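Local atomic coordinates of alginate lyase (Bacteroides ovatus, PDB entry 3NNB), a protein that probably depolymerises alginate by beta-elimination between its uronic acid units. Residues 45-48 / 49-52; 55-59 / 60-64; 203-206 / 207-211; 227-230 / 231-235. One frame throughout, in Å; residues are numbered along the deposited sequence.

Contact 1 (45-48 / 49-52); sequences PPSV and MDKT
The carboxylate of D50 swings back over the chain and takes the backbone N of S47 over one face, D50 OD2 lying 3.2 Å from S47 N with the donor 62° out of the carboxylate plane. This closes the side of a type I beta turn running from S47 to D50, whose own backbone bond joins D50 N to S47 O at 3.1 Å. With D50 CG anti to its carbonyl carbon, the acid group folds toward the start of the turn, and D50 OD2 comes up against CB of P46. Two waters donate to the carboxylate, one to each oxygen; the one on D50 OD1 also hydrogen-bonds S47 OG. D50 OD2 has a stronger partner further along, a salt bridge to K100. Inside the turn, S47 OG accepts from M49 N at 3.0 Å, while the selenomethionine side chain of M49 bends at chi2 and chi3 and crosses V48 at a slant, its SE 4.1 Å from V48 CG2. V48 itself packs on W134 of helix 121-136.

On the far end K51 runs nearly straight as far as CE, then bends at its last torsion (chi4 -69°) to bring its ammonium to the carbonyl of V48. The same nitrogen pairs with the carboxylate of D97 and bonds to the backbone oxygens of K60 and D62. A methionine in its place would probably leave the D97 charge without its mate and the carbonyls of V48, K60 and D62 short of this donor. Just past the turn, K51 NZ stands 2.8 Å from V48 O, tilted 18° from the carbonyl plane.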
loop_
_atom_site.group_PDB
_atom_site.type_symbol
_atom_site.label_atom_id
_atom_site.label_comp_id
_atom_site.label_asym_id
_atom_site.label_seq_id
_atom_site.Cartn_x
_atom_site.Cartn_y
_atom_site.Cartn_z
ATOM N N PRO A 45 3.114 16.646 -13.231
ATOM C CA PRO A 45 3.114 16.281 -11.801
ATOM C C PRO A 45 2.069 17.091 -11.025
ATOM O O PRO A 45 2.060 18.332 -11.127
ATOM C CB PRO A 45 4.518 16.605 -11.341
ATOM C CG PRO A 45 5.375 16.395 -12.583
ATOM C CD PRO A 45 4.490 16.924 -13.711
ATOM N N PRO A 46 1.165 16.404 -10.319
ATOM C CA PRO A 46 0.190 17.112 -9.488
ATOM C C PRO A 46 0.776 17.528 -8.131
ATOM O O PRO A 46 1.905 17.192 -7.792
ATOM C CB PRO A 46 -0.898 16.062 -9.286
ATOM C CG PRO A 46 -0.110 14.788 -9.151
ATOM C CD PRO A 46 1.041 14.937 -10.143
ATOM N N SER A 47 -0.033 18.207 -7.333
ATOM C CA SER A 47 0.343 18.590 -5.976
ATOM C C SER A 47 -0.891 18.828 -5.146
ATOM O O SER A 47 -2.005 18.938 -5.673
ATOM C CB SER A 47 1.220 19.840 -5.940
ATOM O OG SER A 47 0.452 21.047 -6.077
ATOM N N VAL A 48 -0.675 18.947 -3.827
ATOM C CA VAL A 48 -1.748 19.312 -2.921
ATOM C C VAL A 48 -2.293 20.748 -3.176
ATOM O O VAL A 48 -3.313 21.118 -2.615
ATOM C CB VAL A 48 -1.339 19.188 -1.440
ATOM C CG1 VAL A 48 -0.989 17.703 -1.109
ATOM C CG2 VAL A 48 -0.196 20.204 -1.048
HETATM N N MSE A 49 -1.643 21.527 -4.014
HETATM C CA MSE A 49 -2.157 22.851 -4.386
HETATM C C MSE A 49 -3.254 22.794 -5.414
HETATM O O MSE A 49 -3.924 23.818 -5.689
HETATM C CB MSE A 49 -1.017 23.747 -4.861
HETATM C CG MSE A 49 0.183 23.774 -3.925
HETATM SE SE MSE A 49 -0.196 24.192 -2.051
HETATM C CE MSE A 49 -0.304 26.151 -2.308
ATOM N N ASP A 50 -3.513 21.628 -5.995
ATOM C CA ASP A 50 -4.463 21.561 -7.097
ATOM C C ASP A 50 -5.913 21.552 -6.628
ATOM O O ASP A 50 -6.806 21.964 -7.374
ATOM C CB ASP A 50 -4.216 20.324 -7.961
ATOM C CG ASP A 50 -2.913 20.383 -8.706
ATOM O OD1 ASP A 50 -2.376 21.480 -8.881
ATOM O OD2 ASP A 50 -2.409 19.310 -9.100
ATOM N N LYS A 51 -6.158 21.053 -5.423
ATOM C CA LYS A 51 -7.518 20.978 -4.898
ATOM C C LYS A 51 -8.134 22.386 -4.815
ATOM O O LYS A 51 -7.445 23.382 -4.599
ATOM C CB LYS A 51 -7.518 20.235 -3.553
ATOM C CG LYS A 51 -6.724 20.896 -2.405
ATOM C CD LYS A 51 -6.981 20.219 -1.060
ATOM C CE LYS A 51 -6.059 20.800 0.051
ATOM N NZ LYS A 51 -4.605 20.397 -0.207
ATOM N N THR A 52 -9.442 22.496 -4.930
ATOM C CA THR A 52 -10.047 23.824 -4.775
ATOM C C THR A 52 -10.245 24.200 -3.310
ATOM O O THR A 52 -10.079 25.393 -2.947
ATOM C CB THR A 52 -11.357 23.925 -5.547
ATOM O OG1 THR A 52 -11.991 22.627 -5.543
ATOM C CG2 THR A 52 -11.039 24.358 -6.963
HETATM O O HOH W 1 -1.025 19.940 -11.437
HETATM O O HOH W 2 -4.634 18.488 -4.996
HETATM O O HOH W 3 0.260 21.946 -8.614
#

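Contact 2 (55-59 / 60-64); sequences ADSGD and KHDYM
D59 leans over the turn it starts and touches H61 and D62. D59 CB lies 4.0 Å from D62 OD2. CG extends anti to the backbone N (chi1 -173°), which carries the carboxylate past the N of K60 toward H61. There D59 OD1 accepts from H61 N at 3.0 Å, met from above the carboxylate plane, and also sits at the edge of the imidazole, in the ring plane, 3.3 Å from H61 CD2; H61 ND1 bonds to K141 O. The other oxygen, D59 OD2, faces D62 OD1 at 4.1 Å. Two like charges would probably repel, but a water lies between them and the side-chain amide of N143 bonds to both oxygens, which is likely to soften the repulsion. H145 adds a bond to D62 OD1.

Two type I turns in succession, A55 to G58 and D59 to D62, build the loop, and the second is closed by D62 N to D59 O at 3.0 Å. S57 ties them together. Its hydroxyl accepts from D59 N, an ST turn, and donates to D62: S57 OG to D62 OD2 is a short 2.6 Å, reaching the anti side of the carboxylate. One more water bridges A55 N, D59 O and D62 O.

Beyond the turns the chain heads into strand 64-66. M64 SE reaches back to A55, 3.7 Å from A55 N and a little further from CB, and M64 also rests on T151; A55, S57 and D62 lie against Y148 of the same strand, 148-151, while Y63 packs on R98 and L101 of helix 98-118.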
loop_
_atom_site.group_PDB
_atom_site.type_symbol
_atom_site.label_atom_id
_atom_site.label_comp_id
_atom_site.label_asym_id
_atom_site.label_seq_id
_atom_site.Cartn_x
_atom_site.Cartn_y
_atom_site.Cartn_z
ATOM N N ALA A 55 -7.984 22.734 3.803
ATOM C CA ALA A 55 -8.310 22.202 5.122
ATOM C C ALA A 55 -8.530 23.334 6.127
ATOM O O ALA A 55 -8.103 24.475 5.908
ATOM C CB ALA A 55 -7.164 21.296 5.613
ATOM N N ASP A 56 -9.104 22.975 7.252
ATOM C CA ASP A 56 -9.412 23.954 8.320
ATOM C C ASP A 56 -8.171 24.498 9.065
ATOM O O ASP A 56 -8.310 25.310 9.989
ATOM C CB ASP A 56 -10.445 23.350 9.281
ATOM C CG ASP A 56 -11.879 23.474 8.773
ATOM O OD1 ASP A 56 -12.099 23.993 7.674
ATOM O OD2 ASP A 56 -12.775 22.997 9.496
ATOM N N SER A 57 -6.967 24.070 8.662
ATOM C CA SER A 57 -5.762 24.757 9.056
ATOM C C SER A 57 -5.554 26.065 8.300
ATOM O O SER A 57 -4.752 26.892 8.722
ATOM C CB SER A 57 -4.559 23.886 8.747
ATOM O OG SER A 57 -4.506 23.660 7.346
ATOM N N GLY A 58 -6.240 26.209 7.171
ATOM C CA GLY A 58 -6.076 27.342 6.287
ATOM C C GLY A 58 -4.835 27.271 5.417
ATOM O O GLY A 58 -4.557 28.227 4.682
ATOM N N ASP A 59 -4.116 26.150 5.476
ATOM C CA ASP A 59 -2.882 25.952 4.712
ATOM C C ASP A 59 -3.123 24.892 3.651
ATOM O O ASP A 59 -3.343 23.717 3.973
ATOM C CB ASP A 59 -1.748 25.514 5.666
ATOM C CG ASP A 59 -0.398 25.443 4.997
ATOM O OD1 ASP A 59 -0.290 25.682 3.766
ATOM O OD2 ASP A 59 0.571 25.174 5.755
ATOM N N LYS A 60 -3.083 25.319 2.386
ATOM C CA LYS A 60 -3.319 24.458 1.231
ATOM C C LYS A 60 -2.264 23.350 1.153
ATOM O O LYS A 60 -2.489 22.301 0.559
ATOM C CB LYS A 60 -3.309 25.311 -0.055
ATOM C CG LYS A 60 -3.536 24.560 -1.372
ATOM C CD LYS A 60 -4.991 24.408 -1.722
ATOM C CE LYS A 60 -5.628 25.721 -2.082
ATOM N NZ LYS A 60 -7.103 25.550 -2.287
ATOM N N HIS A 61 -1.104 23.584 1.765
ATOM C CA HIS A 61 -0.029 22.586 1.764
ATOM C C HIS A 61 -0.332 21.395 2.676
ATOM O O HIS A 61 0.368 20.381 2.638
ATOM C CB HIS A 61 1.295 23.206 2.178
ATOM C CG HIS A 61 1.845 24.180 1.202
ATOM N ND1 HIS A 61 2.772 23.811 0.246
ATOM C CD2 HIS A 61 1.669 25.522 1.076
ATOM C CE1 HIS A 61 3.128 24.891 -0.440
ATOM N NE2 HIS A 61 2.462 25.941 0.029
ATOM N N ASP A 62 -1.355 21.513 3.528
ATOM C CA ASP A 62 -1.841 20.378 4.256
ATOM C C ASP A 62 -2.674 19.448 3.374
ATOM O O ASP A 62 -3.663 19.855 2.745
ATOM C CB ASP A 62 -2.662 20.797 5.477
ATOM C CG ASP A 62 -1.818 21.449 6.581
ATOM O OD1 ASP A 62 -0.569 21.360 6.567
ATOM O OD2 ASP A 62 -2.455 22.028 7.493
ATOM N N TYR A 63 -2.282 18.172 3.391
ATOM C CA TYR A 63 -3.043 17.122 2.742
ATOM C C TYR A 63 -4.469 17.071 3.281
ATOM O O TYR A 63 -4.673 17.128 4.479
ATOM C CB TYR A 63 -2.354 15.755 2.914
ATOM C CG TYR A 63 -3.086 14.596 2.277
ATOM C CD1 TYR A 63 -2.927 14.272 0.940
ATOM C CD2 TYR A 63 -3.925 13.829 3.038
ATOM C CE1 TYR A 63 -3.588 13.201 0.386
ATOM C CE2 TYR A 63 -4.611 12.740 2.488
ATOM C CZ TYR A 63 -4.439 12.434 1.167
ATOM O OH TYR A 63 -5.113 11.354 0.624
HETATM N N MSE A 64 -5.421 16.955 2.374
HETATM C CA MSE A 64 -6.822 16.837 2.743
HETATM C C MSE A 64 -7.444 15.816 1.858
HETATM O O MSE A 64 -7.333 15.894 0.619
HETATM C CB MSE A 64 -7.549 18.194 2.591
HETATM C CG MSE A 64 -8.972 18.144 3.142
HETATM SE SE MSE A 64 -9.891 19.802 2.735
HETATM C CE MSE A 64 -11.664 19.275 3.426
HETATM O O HOH W 4 -5.294 22.022 2.920
HETATM O O HOH W 5 -2.794 28.075 1.743
HETATM O O HOH W 6 0.046 23.807 8.191
#

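Contact 3 (203-206 / 207-211); sequences VEWM and QTSPV
Q207 sits in the last turn of helix 189-208, its N bonded to V203 O at 3.0 Å; what follows is a tight helix-to-helix junction at S209. T208 is next. Its hydroxyl turns back on the helix, so that T208 OG1 donates to E204 O at 2.9 Å, and its N makes a longer bond to W205 O, arriving well above the carbonyl plane. That same oxygen also accepts from S209 N at 2.8 Å, a straighter bond (162°), and two donors thus grip W205 O where the helix runs out.

S209 then does double duty. It is the N-cap of helix 210-216, S209 OG accepting from V211 N at 3.0 Å. Its CB meanwhile sits over one face of the W205 indole, 3.5 Å from the centroid of the five-membered ring, a CH-pi contact. The indole can lie beneath it because W205 CG is anti to the backbone N (chi1 178°); the ring of H145 meets the same indole. V211 brings CB to 4.2 Å from W205 CZ2. One water links the indole to the cap, 2.9 Å from W205 NE1 and 2.7 Å from S209 OG.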
loop_
_atom_site.group_PDB
_atom_site.type_symbol
_atom_site.label_atom_id
_atom_site.label_comp_id
_atom_site.label_asym_id
_atom_site.label_seq_id
_atom_site.Cartn_x
_atom_site.Cartn_y
_atom_site.Cartn_z
ATOM N N VAL A 203 7.266 10.329 10.353
ATOM C CA VAL A 203 7.413 9.368 11.447
ATOM C C VAL A 203 7.301 10.028 12.829
ATOM O O VAL A 203 6.572 9.500 13.697
ATOM C CB VAL A 203 8.689 8.501 11.338
ATOM C CG1 VAL A 203 8.875 7.654 12.683
ATOM C CG2 VAL A 203 8.609 7.568 10.069
ATOM N N GLU A 204 7.909 11.196 12.986
ATOM C CA GLU A 204 7.728 11.992 14.198
ATOM C C GLU A 204 6.260 12.321 14.445
ATOM O O GLU A 204 5.788 12.223 15.571
ATOM C CB GLU A 204 8.552 13.276 14.124
ATOM C CG GLU A 204 10.034 12.994 14.316
ATOM C CD GLU A 204 10.906 14.215 14.149
ATOM O OE1 GLU A 204 10.467 15.231 13.604
ATOM O OE2 GLU A 204 12.063 14.114 14.570
ATOM N N TRP A 205 5.549 12.732 13.396
ATOM C CA TRP A 205 4.145 13.019 13.530
ATOM C C TRP A 205 3.375 11.746 13.881
ATOM O O TRP A 205 2.451 11.788 14.714
ATOM C CB TRP A 205 3.626 13.646 12.224
ATOM C CG TRP A 205 2.183 13.943 12.251
ATOM C CD1 TRP A 205 1.579 15.026 12.832
ATOM C CD2 TRP A 205 1.136 13.126 11.733
ATOM N NE1 TRP A 205 0.212 14.940 12.679
ATOM C CE2 TRP A 205 -0.093 13.780 12.024
ATOM C CE3 TRP A 205 1.098 11.887 11.087
ATOM C CZ2 TRP A 205 -1.318 13.230 11.684
ATOM C CZ3 TRP A 205 -0.118 11.363 10.730
ATOM C CH2 TRP A 205 -1.319 12.034 11.039
HETATM N N MSE A 206 3.687 10.626 13.222
HETATM C CA MSE A 206 2.969 9.359 13.470
HETATM C C MSE A 206 3.095 8.911 14.933
HETATM O O MSE A 206 2.159 8.359 15.504
HETATM C CB MSE A 206 3.487 8.258 12.572
HETATM C CG MSE A 206 3.032 8.432 11.138
HETATM SE SE MSE A 206 3.895 7.169 9.932
HETATM C CE MSE A 206 3.041 5.562 10.516
ATOM N N GLN A 207 4.255 9.156 15.514
ATOM C CA GLN A 207 4.489 8.735 16.892
ATOM C C GLN A 207 3.939 9.686 17.966
ATOM O O GLN A 207 3.838 9.286 19.116
ATOM C CB GLN A 207 5.962 8.456 17.123
ATOM C CG GLN A 207 6.406 7.174 16.415
ATOM C CD GLN A 207 7.301 6.313 17.297
ATOM O OE1 GLN A 207 6.864 5.294 17.833
ATOM N NE2 GLN A 207 8.544 6.729 17.461
ATOM N N THR A 208 3.528 10.896 17.582
ATOM C CA THR A 208 3.033 11.913 18.524
ATOM C C THR A 208 1.603 12.407 18.354
ATOM O O THR A 208 0.965 12.756 19.339
ATOM C CB THR A 208 3.983 13.131 18.588
ATOM O OG1 THR A 208 4.087 13.742 17.284
ATOM C CG2 THR A 208 5.373 12.674 19.113
ATOM N N SER A 209 1.083 12.450 17.121
ATOM C CA SER A 209 -0.185 13.077 16.861
ATOM C C SER A 209 -1.343 12.272 17.388
ATOM O O SER A 209 -1.365 11.067 17.245
ATOM C CB SER A 209 -0.365 13.215 15.341
ATOM O OG SER A 209 -1.731 13.398 14.987
ATOM N N PRO A 210 -2.352 12.951 17.914
ATOM C CA PRO A 210 -3.545 12.212 18.337
ATOM C C PRO A 210 -4.346 11.597 17.166
ATOM O O PRO A 210 -5.063 10.624 17.367
ATOM C CB PRO A 210 -4.387 13.257 19.088
ATOM C CG PRO A 210 -3.907 14.534 18.629
ATOM C CD PRO A 210 -2.435 14.383 18.222
ATOM N N VAL A 211 -4.240 12.183 15.982
ATOM C CA VAL A 211 -4.932 11.661 14.803
ATOM C C VAL A 211 -4.265 10.356 14.411
ATOM O O VAL A 211 -4.938 9.309 14.218
ATOM C CB VAL A 211 -4.930 12.710 13.675
ATOM C CG1 VAL A 211 -5.556 12.131 12.370
ATOM C CG2 VAL A 211 -5.678 13.977 14.112
HETATM O O HOH W 7 -2.061 15.926 14.249
HETATM O O HOH W 8 0.648 9.023 17.752
#

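Contact 4 (227-230 / 231-235); sequences DVQL and TAYAL
Q229 and Y233, one turn apart on helix 221-236, make the tight part of this contact. Their side chains run alongside each other in the same direction, amide and ring planes 87° apart. Y233 OH donates to Q229 OE1 at 2.7 Å, in the plane of the amide carbonyl and on a lone pair, while the other end of the amide, Q229 NE2, bonds to M165 O; held at both ends, the amide has its flip fixed. The phenol ring lies over its own helix: a chi2 of -22° lays one face across Q229 O, 3.1 Å above the ring plane, and that oxygen still accepts from Y233 N at 2.9 Å. A phenylalanine here would keep the ring but would probably leave Q229 OE1 without its donor and the amide freer to turn.

T231 closes the other tight spot. Its OG1, anti to the carbonyl carbon (chi1 -60°), donates to D227 O at 2.8 Å, and T231 N reaches the same oxygen at 3.0 Å from the opposite face of the carbonyl plane. Elsewhere the link is mainly the helical backbone, as in A234 N to L230 O at 2.8 Å. The side chain of V228 points away, that of D227 goes to a salt bridge with R254, and L235, partly exposed, leans on helices 240-258 and 274-293.

The helix is wrapped on several sides, consistent with the (alpha/alpha) toroid of six-hairpin enzymes: A232 and Y233 pack on helix 171-180, L230 and T231 on helix 240-258, V228 and T231 on helix 274-293, and the Y233 ring meets F199 of helix 189-208.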
loop_
_atom_site.group_PDB
_atom_site.type_symbol
_atom_site.label_atom_id
_atom_site.label_comp_id
_atom_site.label_asym_id
_atom_site.label_seq_id
_atom_site.Cartn_x
_atom_site.Cartn_y
_atom_site.Cartn_z
ATOM N N ASP A 227 1.210 -0.294 11.452
ATOM C CA ASP A 227 2.503 -0.869 11.866
ATOM C C ASP A 227 3.422 -1.098 10.667
ATOM O O ASP A 227 4.620 -0.866 10.736
ATOM C CB ASP A 227 2.319 -2.177 12.617
ATOM C CG ASP A 227 1.859 -1.987 14.043
ATOM O OD1 ASP A 227 1.618 -0.850 14.491
ATOM O OD2 ASP A 227 1.725 -3.019 14.748
ATOM N N VAL A 228 2.869 -1.630 9.569
ATOM C CA VAL A 228 3.680 -1.824 8.358
ATOM C C VAL A 228 4.295 -0.515 7.863
ATOM O O VAL A 228 5.484 -0.451 7.541
ATOM C CB VAL A 228 2.891 -2.521 7.197
ATOM C CG1 VAL A 228 3.807 -2.809 6.021
ATOM C CG2 VAL A 228 2.260 -3.822 7.695
ATOM N N GLN A 229 3.476 0.527 7.823
ATOM C CA GLN A 229 3.945 1.810 7.322
ATOM C C GLN A 229 4.987 2.364 8.290
ATOM O O GLN A 229 6.040 2.805 7.866
ATOM C CB GLN A 229 2.768 2.800 7.243
ATOM C CG GLN A 229 1.689 2.453 6.239
ATOM C CD GLN A 229 0.812 3.663 5.929
ATOM O OE1 GLN A 229 1.275 4.618 5.289
ATOM N NE2 GLN A 229 -0.474 3.616 6.346
ATOM N N LEU A 230 4.717 2.315 9.599
ATOM C CA LEU A 230 5.705 2.831 10.568
ATOM C C LEU A 230 7.061 2.115 10.384
ATOM O O LEU A 230 8.139 2.739 10.378
ATOM C CB LEU A 230 5.194 2.686 12.000
ATOM C CG LEU A 230 6.078 3.346 13.074
ATOM C CD1 LEU A 230 5.971 4.876 12.980
ATOM C CD2 LEU A 230 5.645 2.827 14.476
ATOM N N THR A 231 6.994 0.804 10.187
ATOM C CA THR A 231 8.202 -0.030 10.050
ATOM C C THR A 231 8.971 0.369 8.793
ATOM O O THR A 231 10.178 0.608 8.839
ATOM C CB THR A 231 7.853 -1.490 10.058
ATOM O OG1 THR A 231 7.207 -1.815 11.293
ATOM C CG2 THR A 231 9.132 -2.369 9.937
ATOM N N ALA A 232 8.265 0.445 7.661
ATOM C CA ALA A 232 8.912 0.797 6.410
ATOM C C ALA A 232 9.524 2.211 6.468
ATOM O O ALA A 232 10.642 2.425 5.962
ATOM C CB ALA A 232 7.893 0.748 5.268
ATOM N N TYR A 233 8.797 3.180 7.036
ATOM C CA TYR A 233 9.285 4.579 7.048
ATOM C C TYR A 233 10.443 4.700 8.039
ATOM O O TYR A 233 11.408 5.420 7.773
ATOM C CB TYR A 233 8.179 5.582 7.342
ATOM C CG TYR A 233 6.990 5.418 6.415
ATOM C CD1 TYR A 233 7.113 4.812 5.201
ATOM C CD2 TYR A 233 5.708 5.833 6.802
ATOM C CE1 TYR A 233 5.982 4.607 4.369
ATOM C CE2 TYR A 233 4.632 5.685 5.996
ATOM C CZ TYR A 233 4.744 5.038 4.783
ATOM O OH TYR A 233 3.626 4.792 4.007
ATOM N N ALA A 234 10.371 3.946 9.135
ATOM C CA ALA A 234 11.484 3.903 10.092
ATOM C C ALA A 234 12.751 3.402 9.397
ATOM O O ALA A 234 13.827 3.992 9.553
ATOM C CB ALA A 234 11.116 3.002 11.328
ATOM N N LEU A 235 12.640 2.326 8.606
ATOM C CA LEU A 235 13.821 1.755 7.941
ATOM C C LEU A 235 14.362 2.746 6.923
ATOM O O LEU A 235 15.583 2.937 6.852
ATOM C CB LEU A 235 13.520 0.422 7.245
ATOM C CG LEU A 235 13.335 -0.731 8.222
ATOM C CD1 LEU A 235 12.738 -1.959 7.516
ATOM C CD2 LEU A 235 14.715 -1.098 8.831
#

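In the fold
The four contacts follow one another along the chain and fall into two touching pairs. Contacts 1 and 2 share the long loop between helix 27-41 and strand 64-66, their centres 11 Å apart, with the side chain of M49 touching H61. Contacts 3 and 4, centres 13 Å apart, belong to the helical body: V203 and M206 of helix 189-208 pack on L230 and Y233 of helix 221-236. Contacts 2 and 3 do not touch, their nearest atoms about 9 Å apart, yet H145 meets both D62 and W205. H145, just before strand 148-151, which pairs with strand 64-66, thus probably helps to tie the loop to the helical body.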